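Beta-lactamase (Mycobacterium tuberculosis, PDB 4WHI) is of unknown function in this isolated C-terminal domain, which belongs to a penicillin-binding protein. Local coordinates at residues D20-Y25 against G40-S45; F65-E70 against L89-A94. All coordinates share one frame; numbering follows the deposited sequence.

Interaction 1. Residues D20-Y25 against G40-S45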
ATOM      1  N   ASP A  20     -11.514  -3.040  -7.498  1.00 13.93           N
ATOM      2  CA  ASP A  20     -12.152  -2.853  -6.188  1.00 16.16           C
ATOM      3  C   ASP A  20     -11.363  -1.949  -5.250  1.00 15.40           C
ATOM      4  O   ASP A  20     -11.951  -1.296  -4.392  1.00 18.17           O
ATOM      5  CB  ASP A  20     -12.397  -4.196  -5.497  1.00 17.55           C
ATOM      6  CG  ASP A  20     -13.627  -4.901  -6.009  1.00 23.93           C
ATOM      7  OD1 ASP A  20     -14.427  -4.290  -6.758  1.00 26.91           O
ATOM      8  OD2 ASP A  20     -13.797  -6.083  -5.648  1.00 28.75           O
ATOM      9  N   TYR A  21     -10.043  -1.914  -5.420  1.00 13.67           N
ATOM     10  CA  TYR A  21      -9.168  -1.134  -4.535  1.00 13.25           C
ATOM     11  C   TYR A  21      -8.968   0.315  -4.971  1.00 11.89           C
ATOM     12  O   TYR A  21      -8.522   1.159  -4.178  1.00 12.27           O
ATOM     13  CB  TYR A  21      -7.817  -1.823  -4.423  1.00 13.33           C
ATOM     14  CG  TYR A  21      -7.900  -3.268  -3.973  1.00 14.12           C
ATOM     15  CD1 TYR A  21      -8.202  -3.593  -2.659  1.00 15.43           C
ATOM     16  CD2 TYR A  21      -7.669  -4.311  -4.869  1.00 13.98           C
ATOM     17  CE1 TYR A  21      -8.268  -4.916  -2.244  1.00 15.55           C
ATOM     18  CE2 TYR A  21      -7.733  -5.634  -4.461  1.00 13.84           C
ATOM     19  CZ  TYR A  21      -8.030  -5.931  -3.152  1.00 14.59           C
ATOM     20  OH  TYR A  21      -8.090  -7.246  -2.752  1.00 15.94           O
ATOM     21  N   VAL A  22      -9.286   0.607  -6.225  1.00 12.54           N
ATOM     22  CA  VAL A  22      -9.020   1.921  -6.812  1.00 12.98           C
ATOM     23  C   VAL A  22      -9.900   3.003  -6.168  1.00 12.28           C
ATOM     24  O   VAL A  22     -11.073   2.775  -5.870  1.00 13.80           O
ATOM     25  CB  VAL A  22      -9.191   1.854  -8.349  1.00 13.81           C
ATOM     26  CG1 VAL A  22      -9.162   3.229  -8.993  1.00 14.89           C
ATOM     27  CG2 VAL A  22      -8.107   0.964  -8.948  1.00 13.09           C
ATOM     28  N   GLY A  23      -9.310   4.166  -5.923  1.00 11.33           N
ATOM     29  CA  GLY A  23     -10.037   5.302  -5.376  1.00 12.87           C
ATOM     30  C   GLY A  23      -9.168   6.275  -4.613  1.00 13.31           C
ATOM     31  O   GLY A  23      -7.955   6.081  -4.474  1.00 12.56           O
ATOM     32  N   VAL A  24      -9.810   7.327  -4.116  1.00 14.28           N
ATOM     33  CA  VAL A  24      -9.150   8.359  -3.338  1.00 13.13           C
ATOM     34  C   VAL A  24      -9.625   8.208  -1.904  1.00 13.72           C
ATOM     35  O   VAL A  24     -10.803   8.411  -1.600  1.00 16.12           O
ATOM     36  CB  VAL A  24      -9.470   9.767  -3.868  1.00 14.43           C
ATOM     37  CG1 VAL A  24      -8.796  10.828  -3.010  1.00 15.61           C
ATOM     38  CG2 VAL A  24      -9.012   9.890  -5.312  1.00 15.42           C
ATOM     39  N   TYR A  25      -8.692   7.843  -1.033  1.00 13.17           N
ATOM     40  CA  TYR A  25      -8.986   7.577   0.362  1.00 13.26           C
ATOM     41  C   TYR A  25      -8.570   8.790   1.195  1.00 14.11           C
ATOM     42  O   TYR A  25      -7.375   9.105   1.312  1.00 13.78           O
ATOM     43  CB  TYR A  25      -8.249   6.318   0.814  1.00 12.93           C
ATOM     44  CG  TYR A  25      -8.643   5.042   0.082  1.00 12.33           C
ATOM     45  CD1 TYR A  25      -8.207   4.782  -1.221  1.00 13.22           C
ATOM     46  CD2 TYR A  25      -9.438   4.090   0.701  1.00 12.69           C
ATOM     47  CE1 TYR A  25      -8.566   3.607  -1.877  1.00 13.64           C
ATOM     48  CE2 TYR A  25      -9.787   2.915   0.062  1.00 13.66           C
ATOM     49  CZ  TYR A  25      -9.358   2.676  -1.228  1.00 12.62           C
ATOM     50  OH  TYR A  25      -9.727   1.499  -1.852  1.00 12.70           O
ATOM     51  N   GLY A  40      -2.162  -3.539 -15.265  1.00 14.04           N
ATOM     52  CA  GLY A  40      -2.030  -4.639 -14.321  1.00 15.04           C
ATOM     53  C   GLY A  40      -1.465  -4.303 -12.947  1.00 15.24           C
ATOM     54  O   GLY A  40      -1.365  -5.181 -12.097  1.00 17.09           O
ATOM     55  N   GLN A  41      -1.108  -3.041 -12.726  1.00 14.42           N
ATOM     56  CA  GLN A  41      -0.397  -2.614 -11.523  1.00 13.94           C
ATOM     57  C   GLN A  41      -1.257  -1.648 -10.717  1.00 13.04           C
ATOM     58  O   GLN A  41      -1.746  -0.666 -11.269  1.00 12.84           O
ATOM     59  CB  GLN A  41       0.898  -1.900 -11.934  1.00 14.85           C
ATOM     60  CG  GLN A  41       1.777  -1.442 -10.780  1.00 15.29           C
ATOM     61  CD  GLN A  41       2.436  -2.605 -10.072  1.00 16.47           C
ATOM     62  OE1 GLN A  41       3.189  -3.354 -10.686  1.00 17.59           O
ATOM     63  NE2 GLN A  41       2.153  -2.771  -8.777  1.00 18.50           N
ATOM     64  N   LEU A  42      -1.440  -1.929  -9.427  1.00 11.77           N
ATOM     65  CA  LEU A  42      -1.969  -0.936  -8.499  1.00 12.14           C
ATOM     66  C   LEU A  42      -0.816  -0.047  -8.030  1.00 11.05           C
ATOM     67  O   LEU A  42       0.293  -0.531  -7.768  1.00 10.90           O
ATOM     68  CB  LEU A  42      -2.639  -1.572  -7.278  1.00 14.03           C
ATOM     69  CG  LEU A  42      -4.038  -2.165  -7.388  1.00 15.99           C
ATOM     70  CD1 LEU A  42      -4.451  -2.717  -6.030  1.00 18.64           C
ATOM     71  CD2 LEU A  42      -5.051  -1.140  -7.865  1.00 14.97           C
ATOM     72  N   ARG A  43      -1.089   1.247  -7.942  1.00 10.53           N
ATOM     73  CA  ARG A  43      -0.133   2.226  -7.429  1.00 11.23           C
ATOM     74  C   ARG A  43      -0.773   3.044  -6.316  1.00 11.63           C
ATOM     75  O   ARG A  43      -1.979   3.293  -6.335  1.00 10.57           O
ATOM     76  CB  ARG A  43       0.323   3.182  -8.531  1.00 11.93           C
ATOM     77  CG  ARG A  43       0.821   2.506  -9.807  1.00 12.00           C
ATOM     78  CD  ARG A  43      -0.262   2.412 -10.877  1.00 12.36           C
ATOM     79  NE  ARG A  43      -0.770   3.740 -11.187  1.00 11.92           N
ATOM     80  CZ  ARG A  43      -0.186   4.608 -12.014  1.00 11.66           C
ATOM     81  NH1 ARG A  43       0.912   4.279 -12.687  1.00 12.77           N
ATOM     82  NH2 ARG A  43      -0.718   5.805 -12.179  1.00 11.84           N
ATOM     83  N   LEU A  44       0.057   3.452  -5.358  1.00 10.95           N
ATOM     84  CA  LEU A  44      -0.336   4.298  -4.242  1.00 10.43           C
ATOM     85  C   LEU A  44       0.399   5.635  -4.358  1.00 10.95           C
ATOM     86  O   LEU A  44       1.634   5.655  -4.392  1.00 12.51           O
ATOM     87  CB  LEU A  44       0.049   3.611  -2.930  1.00 11.17           C
ATOM     88  CG  LEU A  44      -0.045   4.401  -1.629  1.00 11.47           C
ATOM     89  CD1 LEU A  44      -1.494   4.752  -1.341  1.00 13.72           C
ATOM     90  CD2 LEU A  44       0.537   3.591  -0.480  1.00 12.22           C
ATOM     91  N   SER A  45      -0.351   6.733  -4.437  1.00  9.78           N
ATOM     92  CA  SER A  45       0.227   8.084  -4.477  1.00 11.10           C
ATOM     93  C   SER A  45      -0.105   8.855  -3.199  1.00 12.33           C
ATOM     94  O   SER A  45      -1.259   8.894  -2.773  1.00 11.65           O
ATOM     95  CB  SER A  45      -0.292   8.865  -5.682  1.00 11.23           C
ATOM     96  OG  SER A  45       0.035   8.221  -6.896  1.00 11.38           O
TER

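Interaction 2. Residues F65-E70 against L89-A94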
ATOM      1  N   PHE A  65       4.332  -1.947  -0.181  1.00 13.63           N
ATOM      2  CA  PHE A  65       5.177  -1.111  -1.006  1.00 13.59           C
ATOM      3  C   PHE A  65       6.557  -0.998  -0.361  1.00 13.72           C
ATOM      4  O   PHE A  65       6.740  -1.326   0.822  1.00 13.57           O
ATOM      5  CB  PHE A  65       4.539   0.256  -1.266  1.00 14.28           C
ATOM      6  CG  PHE A  65       4.228   1.047  -0.025  1.00 14.36           C
ATOM      7  CD1 PHE A  65       3.069   0.808   0.706  1.00 14.65           C
ATOM      8  CD2 PHE A  65       5.069   2.073   0.389  1.00 15.01           C
ATOM      9  CE1 PHE A  65       2.776   1.545   1.840  1.00 14.93           C
ATOM     10  CE2 PHE A  65       4.776   2.817   1.522  1.00 17.21           C
ATOM     11  CZ  PHE A  65       3.629   2.554   2.248  1.00 15.48           C
ATOM     12  N   THR A  66       7.531  -0.573  -1.154  1.00 14.22           N
ATOM     13  CA  THR A  66       8.905  -0.432  -0.675  1.00 14.08           C
ATOM     14  C   THR A  66       9.246   1.051  -0.579  1.00 13.93           C
ATOM     15  O   THR A  66       8.937   1.828  -1.483  1.00 13.87           O
ATOM     16  CB  THR A  66       9.911  -1.173  -1.583  1.00 15.65           C
ATOM     17  OG1 THR A  66       9.685  -0.821  -2.952  1.00 17.90           O
ATOM     18  CG2 THR A  66       9.759  -2.689  -1.435  1.00 18.85           C
ATOM     19  N   LEU A  67       9.880   1.434   0.525  1.00 13.13           N
ATOM     20  CA  LEU A  67      10.120   2.837   0.816  1.00 12.71           C
ATOM     21  C   LEU A  67      11.175   3.424  -0.118  1.00 12.72           C
ATOM     22  O   LEU A  67      12.030   2.707  -0.636  1.00 12.79           O
ATOM     23  CB  LEU A  67      10.506   3.021   2.286  1.00 13.74           C
ATOM     24  CG  LEU A  67       9.449   2.538   3.296  1.00 14.97           C
ATOM     25  CD1 LEU A  67       9.881   2.866   4.718  1.00 16.03           C
ATOM     26  CD2 LEU A  67       8.084   3.142   3.000  1.00 16.27           C
ATOM     27  N   SER A  68      11.078   4.731  -0.340  1.00 13.32           N
ATOM     28  CA  SER A  68      11.903   5.429  -1.317  1.00 13.19           C
ATOM     29  C   SER A  68      13.314   5.683  -0.792  1.00 12.82           C
ATOM     30  O   SER A  68      13.588   5.531   0.403  1.00 12.61           O
ATOM     31  CB  SER A  68      11.255   6.755  -1.703  1.00 15.43           C
ATOM     32  OG  SER A  68      11.562   7.767  -0.763  1.00 17.90           O
ATOM     33  N   THR A  69      14.192   6.111  -1.694  1.00 12.93           N
ATOM     34  CA  THR A  69      15.577   6.418  -1.348  1.00 13.72           C
ATOM     35  C   THR A  69      15.714   7.658  -0.447  1.00 15.47           C
ATOM     36  O   THR A  69      16.776   7.875   0.145  1.00 17.42           O
ATOM     37  CB  THR A  69      16.445   6.580  -2.614  1.00 14.18           C
ATOM     38  OG1 THR A  69      15.873   7.575  -3.465  1.00 14.95           O
ATOM     39  CG2 THR A  69      16.537   5.263  -3.376  1.00 14.25           C
ATOM     40  N   GLU A  70      14.651   8.460  -0.346  1.00 15.53           N
ATOM     41  CA  GLU A  70      14.580   9.594   0.592  1.00 17.49           C
ATOM     42  C   GLU A  70      14.343   9.154   2.037  1.00 16.13           C
ATOM     43  O   GLU A  70      14.545   9.939   2.971  1.00 16.66           O
ATOM     44  CB  GLU A  70      13.452  10.562   0.194  1.00 21.80           C
ATOM     45  CG  GLU A  70      13.615  11.221  -1.170  1.00 28.21           C
ATOM     46  CD  GLU A  70      12.485  12.183  -1.512  1.00 36.90           C
ATOM     47  OE1 GLU A  70      11.596  12.415  -0.656  1.00 40.80           O
ATOM     48  OE2 GLU A  70      12.486  12.716  -2.645  1.00 45.70           O
ATOM     49  N   LEU A  89      -2.501   2.311   6.251  1.00 15.17           N
ATOM     50  CA  LEU A  89      -1.082   2.325   5.930  1.00 15.32           C
ATOM     51  C   LEU A  89      -0.297   2.296   7.230  1.00 17.29           C
ATOM     52  O   LEU A  89      -0.264   3.285   7.972  1.00 17.89           O
ATOM     53  CB  LEU A  89      -0.738   3.590   5.153  1.00 14.01           C
ATOM     54  CG  LEU A  89      -1.443   3.788   3.816  1.00 12.71           C
ATOM     55  CD1 LEU A  89      -0.914   5.059   3.175  1.00 13.44           C
ATOM     56  CD2 LEU A  89      -1.243   2.588   2.897  1.00 12.53           C
ATOM     57  N   GLU A  90       0.333   1.161   7.515  1.00 18.68           N
ATOM     58  CA  GLU A  90       1.048   1.013   8.780  1.00 20.68           C
ATOM     59  C   GLU A  90       2.131   2.079   8.979  1.00 20.53           C
ATOM     60  O   GLU A  90       2.347   2.533  10.103  1.00 21.33           O
ATOM     61  CB  GLU A  90       1.607  -0.400   8.949  1.00 25.05           C
ATOM     62  CG  GLU A  90       2.614  -0.835   7.903  1.00 27.65           C
ATOM     63  CD  GLU A  90       3.440  -2.046   8.328  1.00 30.87           C
ATOM     64  OE1 GLU A  90       3.433  -2.412   9.521  1.00 41.55           O
ATOM     65  OE2 GLU A  90       4.108  -2.634   7.462  1.00 27.06           O
ATOM     66  N   TYR A  91       2.776   2.505   7.890  1.00 18.19           N
ATOM     67  CA  TYR A  91       3.809   3.542   7.966  1.00 18.00           C
ATOM     68  C   TYR A  91       3.313   4.810   8.665  1.00 19.79           C
ATOM     69  O   TYR A  91       4.079   5.472   9.381  1.00 19.26           O
ATOM     70  CB  TYR A  91       4.324   3.912   6.571  1.00 18.59           C
ATOM     71  CG  TYR A  91       5.504   4.860   6.604  1.00 20.45           C
ATOM     72  CD1 TYR A  91       6.789   4.389   6.844  1.00 21.53           C
ATOM     73  CD2 TYR A  91       5.330   6.229   6.413  1.00 21.77           C
ATOM     74  CE1 TYR A  91       7.871   5.251   6.890  1.00 25.06           C
ATOM     75  CE2 TYR A  91       6.406   7.100   6.455  1.00 24.16           C
ATOM     76  CZ  TYR A  91       7.675   6.608   6.696  1.00 24.14           C
ATOM     77  OH  TYR A  91       8.750   7.464   6.733  1.00 25.62           O
ATOM     78  N   TYR A  92       2.040   5.137   8.447  1.00 18.79           N
ATOM     79  CA  TYR A  92       1.452   6.391   8.915  1.00 18.89           C
ATOM     80  C   TYR A  92       0.542   6.229  10.126  1.00 19.45           C
ATOM     81  O   TYR A  92      -0.179   7.166  10.482  1.00 21.83           O
ATOM     82  CB  TYR A  92       0.634   7.019   7.790  1.00 18.79           C
ATOM     83  CG  TYR A  92       1.463   7.521   6.647  1.00 19.99           C
ATOM     84  CD1 TYR A  92       2.161   8.719   6.746  1.00 21.09           C
ATOM     85  CD2 TYR A  92       1.544   6.811   5.466  1.00 23.59           C
ATOM     86  CE1 TYR A  92       2.924   9.190   5.692  1.00 25.15           C
ATOM     87  CE2 TYR A  92       2.305   7.268   4.407  1.00 27.66           C
ATOM     88  CZ  TYR A  92       2.991   8.460   4.524  1.00 27.13           C
ATOM     89  OH  TYR A  92       3.743   8.910   3.468  1.00 34.50           O
ATOM     90  N   ASP A  93       0.576   5.066  10.767  1.00 19.98           N
ATOM     91  CA  ASP A  93      -0.427   4.737  11.777  1.00 22.99           C
ATOM     92  C   ASP A  93       0.113   4.706  13.210  1.00 24.13           C
ATOM     93  O   ASP A  93      -0.547   4.169  14.103  1.00 23.53           O
ATOM     94  CB  ASP A  93      -1.076   3.390  11.435  1.00 24.74           C
ATOM     95  CG  ASP A  93      -2.509   3.270  11.952  1.00 24.02           C
ATOM     96  OD1 ASP A  93      -3.186   4.304  12.118  1.00 26.77           O
ATOM     97  OD2 ASP A  93      -2.971   2.134  12.173  1.00 25.35           O
ATOM     98  N   ALA A  94       1.280   5.308  13.437  1.00 23.27           N
ATOM     99  CA  ALA A  94       1.928   5.272  14.754  1.00 26.20           C
ATOM    100  C   ALA A  94       1.059   5.900  15.854  1.00 24.96           C
ATOM    101  O   ALA A  94       1.042   5.417  16.992  1.00 26.65           O
ATOM    102  CB  ALA A  94       3.286   5.953  14.692  1.00 26.43           C
TER

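Interaction 1. Residues D20-Y25 against G40-S45
At one end of a meandering antiparallel sheet, the residues leading into the edge strand 23-25 pack on strand 41-46, with strand 33-38 intervening in the sheet order, and Y21, V22 and L42 make the contact. Strands 23-25 and 41-46 are thus next-but-one in the sheet; the contact is made just ahead of the first of them, and apolar side chains alone form it. L42 supplies the centre by spreading its two methyl groups over two partners. Its CD1 meets Y21 at CD2, 3.8 Å away, and lies equally close to Y21 CB, so the methyl sits against the root of the tyrosine side chain. The ring is approached obliquely, and the two side chains cross at about a right angle. The other branch, L42 CD2, touches V22 CG2 at 3.9 Å. In V22 that methyl lies beside the backbone N because CG1 takes the position anti to it (chi1 170°).

Outside the two segments, the Y21 ring meets F63 edge-to-face, while its hydroxyl is bonded to D61 and to the backbone N of R16. The lead-in is also braced from its own strand: Y25 OH donates to Y21 O at 2.6 Å, arriving 45° out of the carbonyl plane, with Y21 O at the edge of the Y25 ring and in its plane.

Interaction 2. Residues F65-E70 against L89-A94
Two apolar contacts, F65 with L89 and L67 with Y91, join the end of strand 62-66 and the loop after it to the end of strand 86-89 and the 3-10 turn that follows. The deeper is the looser: F65 CE1 and L89 CD2 stand 4.3 Å apart, the methyl meeting the buried ring obliquely. Nearer the surface, L67 CD1 lies 3.8 Å from Y91 CE1 and 4.0 Å from Y91 CD1, so a single methyl meets the CD1-CE1 bond of the ring, again at a slant. Y91 reaches it with CG anti to the backbone N (chi1 -173°), which carries the ring out from the turn toward L67.

Aromatic packing within 89-94 steadies that ring. Y91 CD2 sits 3.6 Å above the plane of the Y92 ring, over its centre, while Y92 CD2 lies at the edge of the Y91 ring, in its plane; the Y92 ring also meets W30.

Polar bonds shape each segment internally, and one more ties Y91 to the loop. E70 N donates to S68 OG at 3.2 Å, forming an ST turn, and in the other segment Y92 N to L89 O, 3.0 Å, closes the 3-10 turn. The hydroxyl of Y91 is bonded to N71, the residue after E70 in the same loop.

Strand 77-83 separates strands 62-66 and 86-89 in the sheet order; its S78 touches both F65 and Y91 and its A80 touches L89, while the F65 ring also meets F53 of strand 51-59.

Interaction 1 and interaction 2 show how a sheet whose strands follow chain order can be tied together by side chains from parts of the chain that are not adjacent in it. Each bridges segments whose strands have one other strand between them, and they come in series: 20-25 with 40-45 is complete before 65-70 with 89-94 begins. Their centres lie 16 Å apart, on opposite sides of the chain's centre, yet they touch. L44, on the same strand as L42, sets CD2 at 3.8 Å from F65 CE1 and 3.9 Å from L89 CD2. Both contacts lie within the DUF3471 domain, and through L44 they meet in one apolar interior.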